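Local atomic coordinates of alpha-galactosidase 1 (Saccharomyces cerevisiae, PDB entry 3LRK), a protein that hydrolyses terminal, non-reducing alpha-D-galactose residues from alpha-D-galactosides such as galactose oligosaccharides, galactomannans and galactolipids. Residues H102-N106 and S107-G111; F194-G197 and S198-N202; I292-V296 and N297-A301; N399-N403 and S404-A408. The protein carries 1 engineered substitution. All coordinates share one frame; numbering follows the deposited sequence.

How the interactions relate
All four contacts are local, between residues close in sequence. Interactions 1 to 3 belong to the alpha/beta barrel part of the chain, interaction 4 to the region of the C-terminal beta sandwich. Interaction 2 is buried and lies beside a second subunit; it combines main-chain bonds, water bridges and apolar packing. Interactions 1 and 3 are partly buried, with leucines inside. Interactions 1 and 4 each carry an N-linked sugar, while interaction 3 hydrogen-bonds one. Interaction 4 is a surface contact, dominated by polar capping of a helix start, whereas interaction 1 closes a helix end. Interactions 3 and 4 touch where helices 301-307 and 403-410 pack together, with Ala-301 CB 3.3 Å from Ser-407 OG.

Interaction 1: residues H102-N106 and S107-G111; sequences HLHNN and SFLFG. With NA (sodium ion), chain K; NAG (2-acetamido-2-deoxy-beta-D-glucopyranose), chain D.
Leu-103, His-104, Ser-107 and Phe-108 form a Schellman motif that ends helix 96-105 and turns the chain into strand 109-115 of the barrel. Ser-107 is the C-prime residue, with positive phi (63°). Ser-107 N donates to His-104 O at 3.0 Å, and Phe-108 N donates to Leu-103 O at 2.9 Å. Leu-103 O also accepts from Asn-106 N, and the two donors reach it from opposite faces of its carbonyl plane.

Leu-103 and Phe-108, joined by the outer Schellman bond, also pack their side chains together, CB to CB at 3.9 Å. The Leu-103 side chain crosses that of Phe-110 obliquely, CD1 to CD1 3.4 Å. Phe-110 chi1 is -178°, with CG anti to N, and this sets the ring beside Leu-103 CD1. The Asn-106 amide runs alongside the Phe-108 ring, with planes 85° apart, and Asn-106 ND2 lies 3.8 Å from Phe-108 CE1. An alanine in place of Phe-108 is likely to leave a gap beside Leu-103 and Asn-106 and deprive Lys-62 of its cation-pi partner.

The imidazole of His-104 has Phe-108 O at its edge, in plane, 3.2 Å from CD2. Its NE2 is hydrogen-bonded to Asp-144. At the start of the segment, His-102 NE2 binds sodium at 2.3 Å, together with His-98. The acetyl methyl C8 of the N-linked sugar on Asn-105 sits over one face of the His-102 ring.

Leu-103 and Phe-108 both pack on Ala-53 of helix 46-58 and Ile-69 of strand 68-70. Phe-110 reaches back to Met-96 and Ala-100 of helix 96-105, while Leu-109 and Gly-111 pair through their backbones with strand 68-70.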
loop_
_atom_site.group_PDB
_atom_site.type_symbol
_atom_site.label_atom_id
_atom_site.label_comp_id
_atom_site.label_asym_id
_atom_site.label_seq_id
_atom_site.Cartn_x
_atom_site.Cartn_y
_atom_site.Cartn_z
ATOM N N HIS A 102 -8.991 -32.104 35.808
ATOM C CA HIS A 102 -7.649 -32.657 36.065
ATOM C C HIS A 102 -6.573 -31.579 36.071
ATOM O O HIS A 102 -5.703 -31.556 36.952
ATOM C CB HIS A 102 -7.297 -33.702 35.005
ATOM C CG HIS A 102 -7.770 -35.078 35.327
ATOM N ND1 HIS A 102 -7.415 -35.728 36.489
ATOM C CD2 HIS A 102 -8.545 -35.943 34.632
ATOM C CE1 HIS A 102 -7.958 -36.931 36.503
ATOM N NE2 HIS A 102 -8.642 -37.088 35.385
ATOM N N LEU A 103 -6.628 -30.680 35.085
ATOM C CA LEU A 103 -5.683 -29.566 35.028
ATOM C C LEU A 103 -5.808 -28.647 36.246
ATOM O O LEU A 103 -4.806 -28.345 36.896
ATOM C CB LEU A 103 -5.801 -28.787 33.701
ATOM C CG LEU A 103 -5.385 -29.592 32.453
ATOM C CD1 LEU A 103 -5.705 -28.848 31.149
ATOM C CD2 LEU A 103 -3.908 -29.962 32.497
ATOM N N HIS A 104 -7.033 -28.230 36.562
ATOM C CA HIS A 104 -7.281 -27.341 37.697
ATOM C C HIS A 104 -6.868 -27.979 39.029
ATOM O O HIS A 104 -6.363 -27.296 39.920
ATOM C CB HIS A 104 -8.755 -26.913 37.738
ATOM C CG HIS A 104 -9.171 -26.082 36.558
ATOM N ND1 HIS A 104 -10.472 -26.034 36.100
ATOM C CD2 HIS A 104 -8.451 -25.289 35.730
ATOM C CE1 HIS A 104 -10.538 -25.231 35.052
ATOM N NE2 HIS A 104 -9.326 -24.764 34.809
ATOM N N ASN A 105 -7.074 -29.286 39.146
ATOM C CA ASN A 105 -6.666 -30.027 40.345
ATOM C C ASN A 105 -5.152 -30.120 40.537
ATOM O O ASN A 105 -4.686 -30.460 41.627
ATOM C CB ASN A 105 -7.314 -31.414 40.383
ATOM C CG ASN A 105 -8.801 -31.360 40.738
ATOM O OD1 ASN A 105 -9.409 -30.283 40.771
ATOM N ND2 ASN A 105 -9.393 -32.537 40.982
ATOM N N ASN A 106 -4.386 -29.814 39.490
ATOM C CA ASN A 106 -2.929 -29.688 39.613
ATOM C C ASN A 106 -2.457 -28.238 39.429
ATOM O O ASN A 106 -1.298 -27.989 39.092
ATOM C CB ASN A 106 -2.212 -30.643 38.648
ATOM C CG ASN A 106 -0.766 -30.940 39.061
ATOM O OD1 ASN A 106 -0.325 -30.620 40.171
ATOM N ND2 ASN A 106 -0.023 -31.563 38.153
ATOM N N SER A 107 -3.363 -27.295 39.678
ATOM C CA SER A 107 -3.077 -25.850 39.653
ATOM C C SER A 107 -2.650 -25.347 38.273
ATOM O O SER A 107 -1.871 -24.394 38.158
ATOM C CB SER A 107 -2.041 -25.463 40.722
ATOM O OG SER A 107 -2.521 -25.775 42.018
ATOM N N PHE A 108 -3.150 -26.009 37.232
ATOM C CA PHE A 108 -2.979 -25.543 35.860
ATOM C C PHE A 108 -4.217 -24.779 35.398
ATOM O O PHE A 108 -5.295 -24.903 35.985
ATOM C CB PHE A 108 -2.747 -26.721 34.905
ATOM C CG PHE A 108 -1.327 -27.230 34.875
ATOM C CD1 PHE A 108 -1.017 -28.486 35.400
ATOM C CD2 PHE A 108 -0.312 -26.466 34.317
ATOM C CE1 PHE A 108 0.288 -28.973 35.377
ATOM C CE2 PHE A 108 0.999 -26.938 34.281
ATOM C CZ PHE A 108 1.300 -28.204 34.814
ATOM N N LEU A 109 -4.054 -24.006 34.327
ATOM C CA LEU A 109 -5.173 -23.412 33.621
ATOM C C LEU A 109 -5.288 -24.070 32.233
ATOM O O LEU A 109 -4.284 -24.508 31.673
ATOM C CB LEU A 109 -4.999 -21.889 33.522
ATOM C CG LEU A 109 -5.094 -21.150 34.872
ATOM C CD1 LEU A 109 -4.865 -19.628 34.692
ATOM C CD2 LEU A 109 -6.462 -21.429 35.556
ATOM N N PHE A 110 -6.507 -24.141 31.705
ATOM C CA PHE A 110 -6.798 -24.908 30.484
ATOM C C PHE A 110 -7.116 -23.967 29.316
ATOM O O PHE A 110 -8.011 -23.126 29.415
ATOM C CB PHE A 110 -7.970 -25.863 30.753
ATOM C CG PHE A 110 -8.349 -26.753 29.577
ATOM C CD1 PHE A 110 -7.382 -27.254 28.703
ATOM C CD2 PHE A 110 -9.675 -27.119 29.383
ATOM C CE1 PHE A 110 -7.732 -28.085 27.636
ATOM C CE2 PHE A 110 -10.039 -27.960 28.314
ATOM C CZ PHE A 110 -9.057 -28.439 27.448
ATOM N N GLY A 111 -6.356 -24.111 28.233
ATOM C CA GLY A 111 -6.593 -23.363 27.002
ATOM C C GLY A 111 -7.139 -24.257 25.901
ATOM O O GLY A 111 -6.785 -25.440 25.804
HETATM NA NA NA K . -10.136 -38.730 34.808
HETATM C C1 NAG D . -10.715 -32.435 41.565
HETATM C C2 NAG D . -11.419 -33.764 41.305
HETATM C C3 NAG D . -12.831 -33.736 41.894
HETATM C C4 NAG D . -12.817 -33.319 43.369
HETATM C C5 NAG D . -11.934 -32.091 43.586
HETATM C C6 NAG D . -11.680 -31.850 45.072
HETATM C C7 NAG D . -10.516 -34.805 39.270
HETATM C C8 NAG D . -10.791 -35.189 37.847
HETATM N N2 NAG D . -11.457 -34.082 39.885
HETATM O O3 NAG D . -13.434 -35.004 41.759
HETATM O O4 NAG D . -14.138 -33.045 43.808
HETATM O O5 NAG D . -10.665 -32.232 42.965
HETATM O O6 NAG D . -11.329 -30.490 45.201
HETATM O O7 NAG D . -9.463 -35.148 39.812
#

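Interaction 2: residues F194-G197 and S198-N202; sequences FYWG and SGIAN
Residues 197-200 form a type I beta turn after helix 193-196: Gly-197 O accepts from Ile-200 N at 3.2 Å and, weakly, from Ala-201 N at 2.9 Å. The Ile-200 donor stands 46° out of the carbonyl plane.

Ile-200 CD1 comes to the edge of the Trp-196 indole, near its plane, 4.1 Å from CE3. Ile-200 CG1 lies between its own backbone N and carbonyl carbon (chi1 61°), which brings this branch back to 3.6 Å from Gly-197 O. Cutting Ile-200 back to an alanine is likely to leave the CE3 edge of Trp-196 without its apolar neighbour and open a gap against Tyr-164. Trp-196 NE1 is bonded to Asp-191 O.

One bridging water donates to Phe-194 O at 2.6 Å and accepts from Ser-198 N. A second donates to Trp-196 O at 2.7 Å and accepts weakly from Gly-199 N. Phe-194 stacks on Tyr-232 of the second subunit, so the short helix before the turn lies at a subunit interface.

Gly-197 O and the waters thus give each N-H of residues 198-201 an acceptor, weakly at Gly-199 and Ala-201, so these N-H groups need no polar side chain of the two segments.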
loop_
_atom_site.group_PDB
_atom_site.type_symbol
_atom_site.label_atom_id
_atom_site.label_comp_id
_atom_site.label_asym_id
_atom_site.label_seq_id
_atom_site.Cartn_x
_atom_site.Cartn_y
_atom_site.Cartn_z
ATOM N N PHE A 194 -2.233 -4.498 16.363
ATOM C CA PHE A 194 -1.640 -3.800 17.526
ATOM C C PHE A 194 -2.410 -2.522 17.909
ATOM O O PHE A 194 -2.367 -2.071 19.069
ATOM C CB PHE A 194 -0.150 -3.482 17.265
ATOM C CG PHE A 194 0.069 -2.532 16.111
ATOM C CD1 PHE A 194 -0.105 -1.154 16.282
ATOM C CD2 PHE A 194 0.429 -3.017 14.856
ATOM C CE1 PHE A 194 0.059 -0.284 15.223
ATOM C CE2 PHE A 194 0.602 -2.146 13.788
ATOM C CZ PHE A 194 0.415 -0.773 13.980
ATOM N N TYR A 195 -3.112 -1.936 16.933
ATOM C CA TYR A 195 -3.885 -0.717 17.182
ATOM C C TYR A 195 -5.223 -0.992 17.893
ATOM O O TYR A 195 -5.666 -0.182 18.717
ATOM C CB TYR A 195 -4.169 0.012 15.863
ATOM C CG TYR A 195 -3.204 1.106 15.462
ATOM C CD1 TYR A 195 -2.817 1.239 14.126
ATOM C CD2 TYR A 195 -2.701 2.029 16.390
ATOM C CE1 TYR A 195 -1.968 2.237 13.714
ATOM C CE2 TYR A 195 -1.836 3.058 15.975
ATOM C CZ TYR A 195 -1.476 3.147 14.636
ATOM O OH TYR A 195 -0.625 4.140 14.181
ATOM N N TRP A 196 -5.856 -2.126 17.588
ATOM C CA TRP A 196 -7.219 -2.416 18.067
ATOM C C TRP A 196 -7.382 -3.631 18.997
ATOM O O TRP A 196 -8.473 -3.888 19.506
ATOM C CB TRP A 196 -8.206 -2.523 16.893
ATOM C CG TRP A 196 -7.787 -3.443 15.739
ATOM C CD1 TRP A 196 -7.178 -3.068 14.580
ATOM C CD2 TRP A 196 -7.991 -4.858 15.645
ATOM N NE1 TRP A 196 -6.992 -4.163 13.757
ATOM C CE2 TRP A 196 -7.465 -5.276 14.397
ATOM C CE3 TRP A 196 -8.560 -5.821 16.497
ATOM C CZ2 TRP A 196 -7.491 -6.618 13.976
ATOM C CZ3 TRP A 196 -8.585 -7.153 16.077
ATOM C CH2 TRP A 196 -8.061 -7.533 14.824
ATOM N N GLY A 197 -6.315 -4.385 19.187
ATOM C CA GLY A 197 -6.376 -5.589 20.015
ATOM C C GLY A 197 -6.741 -5.342 21.468
ATOM O O GLY A 197 -7.490 -6.120 22.054
ATOM N N SER A 198 -6.246 -4.245 22.047
ATOM C CA SER A 198 -6.266 -4.067 23.517
ATOM C C SER A 198 -7.655 -3.979 24.153
ATOM O O SER A 198 -7.876 -4.497 25.261
ATOM C CB SER A 198 -5.394 -2.880 23.946
ATOM O OG SER A 198 -5.988 -1.646 23.582
ATOM N N GLY A 199 -8.591 -3.343 23.455
ATOM C CA GLY A 199 -9.941 -3.150 23.971
ATOM C C GLY A 199 -10.838 -4.370 23.966
ATOM O O GLY A 199 -11.922 -4.352 24.564
ATOM N N ILE A 200 -10.397 -5.434 23.290
ATOM C CA ILE A 200 -11.203 -6.647 23.148
ATOM C C ILE A 200 -10.451 -7.964 23.433
ATOM O O ILE A 200 -11.068 -9.024 23.412
ATOM C CB ILE A 200 -11.813 -6.752 21.714
ATOM C CG1 ILE A 200 -10.702 -6.820 20.653
ATOM C CG2 ILE A 200 -12.787 -5.581 21.431
ATOM C CD1 ILE A 200 -11.216 -7.261 19.227
ATOM N N ALA A 201 -9.138 -7.899 23.666
ATOM C CA ALA A 201 -8.304 -9.104 23.826
ATOM C C ALA A 201 -7.108 -8.889 24.753
ATOM O O ALA A 201 -6.716 -7.751 25.010
ATOM C CB ALA A 201 -7.817 -9.605 22.459
ATOM N N ASN A 202 -6.522 -9.993 25.225
ATOM C CA ASN A 202 -5.363 -9.964 26.116
ATOM C C ASN A 202 -4.010 -10.086 25.418
ATOM O O ASN A 202 -2.980 -9.671 25.959
ATOM C CB ASN A 202 -5.514 -11.064 27.181
ATOM C CG ASN A 202 -6.677 -10.801 28.115
ATOM O OD1 ASN A 202 -7.586 -11.626 28.255
ATOM N ND2 ASN A 202 -6.657 -9.634 28.763
HETATM O O HOH W 1 -4.206 -2.462 20.864
HETATM O O HOH W 2 -10.110 -2.177 20.841
#

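Interaction 3: residues I292-V296 and N297-A301; sequences IGANV and NNLKA. With NAG (2-acetamido-2-deoxy-beta-D-glucopyranose), chain B.
Asn-295 and Asn-298 cross with their amide planes 90° apart, in the loop between strand 290-292 and helix 301-307. Asn-295 ND2 comes to 3.3 Å from Asn-298 CB. With chi1 at 177° the Asn-295 amide extends away from its own N, and Asn-295 OD1 meets Asn-297 N at 3.0 Å, a hydrogen bond from above the amide plane. This bond makes an Asx turn. It overlaps the start of a type I beta turn, 295-298, in which Asn-295 O accepts from Asn-298 N at 2.9 Å, again from above the carbonyl plane.

The Asn-298 amide leads away from residues 292-296, to the sugar. Asn-298 ND2 donates almost straight to O3 of a glycan N-acetylglucosamine, at 2.8 Å and an angle of 171°. Leu-299 CD1 packs on Ala-294 CB at 3.7 Å. Leu-299 also touches Tyr-304 and Tyr-307 of helix 301-307. Val-296 turns instead to Thr-52 and Ile-56 of helix 46-58.

One water donates to both Asn-295 OD1 and Asn-297 OD1, the latter at 2.6 Å. Asn-295 thus uses both ends of its amide: OD1 holds the turn, and ND2 reaches the sugar-binding Asn-298 through a second water, bonded only weakly on the Asn-298 side.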
loop_
_atom_site.group_PDB
_atom_site.type_symbol
_atom_site.label_atom_id
_atom_site.label_comp_id
_atom_site.label_asym_id
_atom_site.label_seq_id
_atom_site.Cartn_x
_atom_site.Cartn_y
_atom_site.Cartn_z
ATOM N N ILE A 292 5.806 -22.496 25.694
ATOM C CA ILE A 292 6.719 -23.567 25.324
ATOM C C ILE A 292 6.191 -24.271 24.079
ATOM O O ILE A 292 5.051 -24.728 24.062
ATOM C CB ILE A 292 6.883 -24.603 26.484
ATOM C CG1 ILE A 292 7.434 -23.920 27.747
ATOM C CG2 ILE A 292 7.773 -25.773 26.047
ATOM C CD1 ILE A 292 7.354 -24.772 29.005
ATOM N N GLY A 293 7.019 -24.340 23.036
ATOM C CA GLY A 293 6.664 -25.050 21.794
ATOM C C GLY A 293 7.264 -26.450 21.717
ATOM O O GLY A 293 6.865 -27.267 20.881
ATOM N N ALA A 294 8.207 -26.727 22.608
ATOM C CA ALA A 294 8.894 -28.017 22.679
ATOM C C ALA A 294 7.995 -29.156 23.182
ATOM O O ALA A 294 6.933 -28.921 23.771
ATOM C CB ALA A 294 10.133 -27.889 23.554
ATOM N N ASN A 295 8.413 -30.392 22.904
ATOM C CA ASN A 295 7.843 -31.573 23.553
ATOM C C ASN A 295 8.572 -31.726 24.876
ATOM O O ASN A 295 9.774 -32.015 24.891
ATOM C CB ASN A 295 8.043 -32.827 22.686
ATOM C CG ASN A 295 7.520 -34.109 23.348
ATOM O OD1 ASN A 295 7.028 -34.098 24.479
ATOM N ND2 ASN A 295 7.614 -35.220 22.625
ATOM N N VAL A 296 7.864 -31.512 25.981
ATOM C CA VAL A 296 8.505 -31.500 27.301
ATOM C C VAL A 296 8.978 -32.897 27.745
ATOM O O VAL A 296 9.846 -33.014 28.612
ATOM C CB VAL A 296 7.630 -30.815 28.396
ATOM C CG1 VAL A 296 7.439 -29.321 28.085
ATOM C CG2 VAL A 296 6.284 -31.515 28.553
ATOM N N ASN A 297 8.409 -33.937 27.137
ATOM C CA ASN A 297 8.838 -35.322 27.376
ATOM C C ASN A 297 9.920 -35.754 26.385
ATOM O O ASN A 297 10.359 -36.904 26.381
ATOM C CB ASN A 297 7.641 -36.282 27.334
ATOM C CG ASN A 297 6.758 -36.175 28.572
ATOM O OD1 ASN A 297 5.640 -35.660 28.499
ATOM N ND2 ASN A 297 7.254 -36.663 29.715
ATOM N N ASN A 298 10.338 -34.814 25.544
ATOM C CA ASN A 298 11.417 -35.028 24.602
ATOM C C ASN A 298 12.183 -33.714 24.468
ATOM O O ASN A 298 12.371 -33.179 23.368
ATOM C CB ASN A 298 10.850 -35.490 23.254
ATOM C CG ASN A 298 11.889 -36.144 22.373
ATOM O OD1 ASN A 298 13.020 -36.390 22.799
ATOM N ND2 ASN A 298 11.507 -36.442 21.136
ATOM N N LEU A 299 12.593 -33.191 25.620
ATOM C CA LEU A 299 13.244 -31.901 25.724
ATOM C C LEU A 299 14.690 -32.110 26.172
ATOM O O LEU A 299 14.935 -32.776 27.188
ATOM C CB LEU A 299 12.490 -31.030 26.737
ATOM C CG LEU A 299 13.011 -29.631 27.084
ATOM C CD1 LEU A 299 12.925 -28.697 25.879
ATOM C CD2 LEU A 299 12.236 -29.058 28.252
ATOM N N LYS A 300 15.633 -31.548 25.416
ATOM C CA LYS A 300 17.049 -31.664 25.754
ATOM C C LYS A 300 17.457 -30.713 26.878
ATOM O O LYS A 300 16.762 -29.722 27.150
ATOM C CB LYS A 300 17.956 -31.528 24.523
ATOM C CG LYS A 300 18.065 -30.141 23.895
ATOM C CD LYS A 300 18.863 -30.224 22.595
ATOM C CE LYS A 300 19.283 -28.862 22.084
ATOM N NZ LYS A 300 18.090 -28.036 21.680
ATOM N N ALA A 301 18.591 -31.034 27.508
ATOM C CA ALA A 301 19.104 -30.330 28.687
ATOM C C ALA A 301 19.304 -28.824 28.504
ATOM O O ALA A 301 18.830 -28.035 29.328
ATOM C CB ALA A 301 20.400 -30.981 29.163
HETATM C C1 NAG B . 15.953 -35.479 18.387
HETATM C C2 NAG B . 14.623 -36.244 18.404
HETATM C C3 NAG B . 14.458 -37.105 19.665
HETATM C C4 NAG B . 15.688 -37.977 19.922
HETATM C C5 NAG B . 16.981 -37.162 19.789
HETATM C C6 NAG B . 18.206 -38.074 19.830
HETATM C C7 NAG B . 12.516 -35.608 17.357
HETATM C C8 NAG B . 11.307 -34.720 17.418
HETATM N N2 NAG B . 13.484 -35.352 18.237
HETATM O O3 NAG B . 13.325 -37.937 19.539
HETATM O O4 NAG B . 15.594 -38.559 21.206
HETATM O O5 NAG B . 17.009 -36.410 18.580
HETATM O O6 NAG B . 18.884 -37.881 21.051
HETATM O O7 NAG B . 12.577 -36.519 16.528
HETATM O O HOH W 3 10.965 -30.657 21.891
HETATM O O HOH W 4 8.726 -34.680 20.062
HETATM O O HOH W 5 4.707 -35.158 26.092
#

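Interaction 4: residues N399-N403 and S404-A408; sequences NRVDN and STASA. With NAG (2-acetamido-2-deoxy-beta-D-glucopyranose), chain F.
Asp-402 is the N-cap of helix 403-410 and accepts from Thr-405 twice through one carboxylate oxygen. Thr-405 N reaches Asp-402 OD1 at 2.8 Å, with an N-H...O angle of 173°, nearly along the C-O axis. Thr-405 OG1 donates to the same OD1, also at 2.8 Å, but from above the carboxylate plane. Asp-402 CG sits between its own backbone N and carbonyl carbon (chi1 67°), turning the carboxylate to the first-turn N-H of Thr-405. The negative charge at this helix start probably interacts favourably with the helix dipole.

The backbone continues the grip. Ala-406 N donates to Asp-402 O at 3.0 Å in a nearly straight bond. At the next residue, Asn-403 O takes two donors from Ser-407: N at 2.9 Å and OG at 2.6 Å. They arrive from opposite faces of the carbonyl plane. Ser-407 OG lies beside its own backbone N, anti to the carbonyl carbon (chi1 -60°), which lets the hydroxyl turn back to this oxygen.

Next to the cap, the Val-401 side chain crosses Thr-405 at about a right angle, CG1 3.7 Å from Thr-405 CB. Val-401 CG1 is 4.1 Å from Ala-406 CB. Asn-403 ND2 carries an N-linked N-acetylglucosamine, which is also hydrogen-bonded to Ser-302.

Arg-400 forms a salt bridge with Asp-273 and a hydrogen bond with Ser-305. Val-401, Asn-403 and Ser-407 touch Ser-305, Ser-302 and Ala-301, so the capped end of helix 403-410 rests on helix 301-307. That helix belongs to the barrel region, so the contact joins the C-terminal domain region to the barrel.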
loop_
_atom_site.group_PDB
_atom_site.type_symbol
_atom_site.label_atom_id
_atom_site.label_comp_id
_atom_site.label_asym_id
_atom_site.label_seq_id
_atom_site.Cartn_x
_atom_site.Cartn_y
_atom_site.Cartn_z
ATOM N N ASN A 399 24.600 -18.110 36.205
ATOM C CA ASN A 399 23.939 -19.044 37.119
ATOM C C ASN A 399 22.797 -19.830 36.475
ATOM O O ASN A 399 21.824 -20.178 37.142
ATOM C CB ASN A 399 23.444 -18.328 38.388
ATOM C CG ASN A 399 24.529 -17.510 39.067
ATOM O OD1 ASN A 399 25.712 -17.854 39.013
ATOM N ND2 ASN A 399 24.129 -16.420 39.713
ATOM N N ARG A 400 22.910 -20.101 35.178
ATOM C CA ARG A 400 21.919 -20.934 34.514
ATOM C C ARG A 400 22.146 -22.387 34.943
ATOM O O ARG A 400 23.271 -22.777 35.273
ATOM C CB ARG A 400 21.960 -20.749 32.987
ATOM C CG ARG A 400 22.381 -21.959 32.197
ATOM C CD ARG A 400 21.588 -22.103 30.911
ATOM N NE ARG A 400 22.362 -21.671 29.763
ATOM C CZ ARG A 400 22.282 -22.190 28.539
ATOM N NH1 ARG A 400 21.458 -23.189 28.269
ATOM N NH2 ARG A 400 23.052 -21.701 27.582
ATOM N N VAL A 401 21.077 -23.175 34.969
ATOM C CA VAL A 401 21.184 -24.584 35.349
ATOM C C VAL A 401 22.113 -25.281 34.358
ATOM O O VAL A 401 21.863 -25.257 33.149
ATOM C CB VAL A 401 19.796 -25.286 35.392
ATOM C CG1 VAL A 401 19.947 -26.760 35.745
ATOM C CG2 VAL A 401 18.862 -24.591 36.384
ATOM N N ASP A 402 23.196 -25.877 34.863
ATOM C CA ASP A 402 24.183 -26.487 33.970
ATOM C C ASP A 402 23.640 -27.743 33.284
ATOM O O ASP A 402 22.637 -28.321 33.730
ATOM C CB ASP A 402 25.557 -26.698 34.652
ATOM C CG ASP A 402 25.541 -27.741 35.781
ATOM O OD1 ASP A 402 24.736 -28.695 35.760
ATOM O OD2 ASP A 402 26.388 -27.611 36.698
ATOM N N ASN A 403 24.281 -28.142 32.189
ATOM C CA ASN A 403 23.812 -29.281 31.398
ATOM C C ASN A 403 23.682 -30.571 32.207
ATOM O O ASN A 403 22.796 -31.385 31.938
ATOM C CB ASN A 403 24.690 -29.498 30.159
ATOM C CG ASN A 403 24.397 -28.494 29.033
ATOM O OD1 ASN A 403 23.378 -27.787 29.053
ATOM N ND2 ASN A 403 25.311 -28.432 28.050
ATOM N N SER A 404 24.541 -30.734 33.214
ATOM C CA SER A 404 24.503 -31.921 34.075
ATOM C C SER A 404 23.273 -31.975 34.977
ATOM O O SER A 404 22.573 -32.985 35.007
ATOM C CB SER A 404 25.778 -32.041 34.913
ATOM O OG SER A 404 26.771 -32.747 34.195
ATOM N N THR A 405 23.022 -30.891 35.710
ATOM C CA THR A 405 21.860 -30.802 36.592
ATOM C C THR A 405 20.563 -30.918 35.781
ATOM O O THR A 405 19.658 -31.663 36.154
ATOM C CB THR A 405 21.872 -29.499 37.426
ATOM O OG1 THR A 405 23.176 -29.292 37.982
ATOM C CG2 THR A 405 20.857 -29.559 38.556
ATOM N N ALA A 406 20.498 -30.184 34.670
ATOM C CA ALA A 406 19.381 -30.261 33.729
ATOM C C ALA A 406 19.127 -31.692 33.242
ATOM O O ALA A 406 17.987 -32.163 33.255
ATOM C CB ALA A 406 19.627 -29.335 32.552
ATOM N N SER A 407 20.191 -32.380 32.831
ATOM C CA SER A 407 20.091 -33.777 32.388
ATOM C C SER A 407 19.590 -34.685 33.507
ATOM O O SER A 407 18.756 -35.558 33.270
ATOM C CB SER A 407 21.430 -34.286 31.862
ATOM O OG SER A 407 21.871 -33.507 30.768
ATOM N N ALA A 408 20.100 -34.466 34.720
ATOM C CA ALA A 408 19.659 -35.212 35.901
ATOM C C ALA A 408 18.171 -35.018 36.177
ATOM O O ALA A 408 17.450 -35.994 36.403
ATOM C CB ALA A 408 20.483 -34.819 37.125
HETATM C C1 NAG F . 24.998 -27.558 26.932
HETATM C C2 NAG F . 26.292 -26.764 26.696
HETATM C C3 NAG F . 26.250 -25.948 25.401
HETATM C C4 NAG F . 25.716 -26.749 24.216
HETATM C C5 NAG F . 24.463 -27.535 24.594
HETATM C C6 NAG F . 24.024 -28.444 23.449
HETATM C C7 NAG F . 27.586 -26.211 28.674
HETATM C C8 NAG F . 27.199 -26.407 30.118
HETATM N N2 NAG F . 26.603 -25.903 27.826
HETATM O O3 NAG F . 27.552 -25.513 25.071
HETATM O O4 NAG F . 25.449 -25.875 23.138
HETATM O O5 NAG F . 24.708 -28.309 25.760
HETATM O O6 NAG F . 22.827 -29.103 23.789
HETATM O O7 NAG F . 28.761 -26.345 28.320
#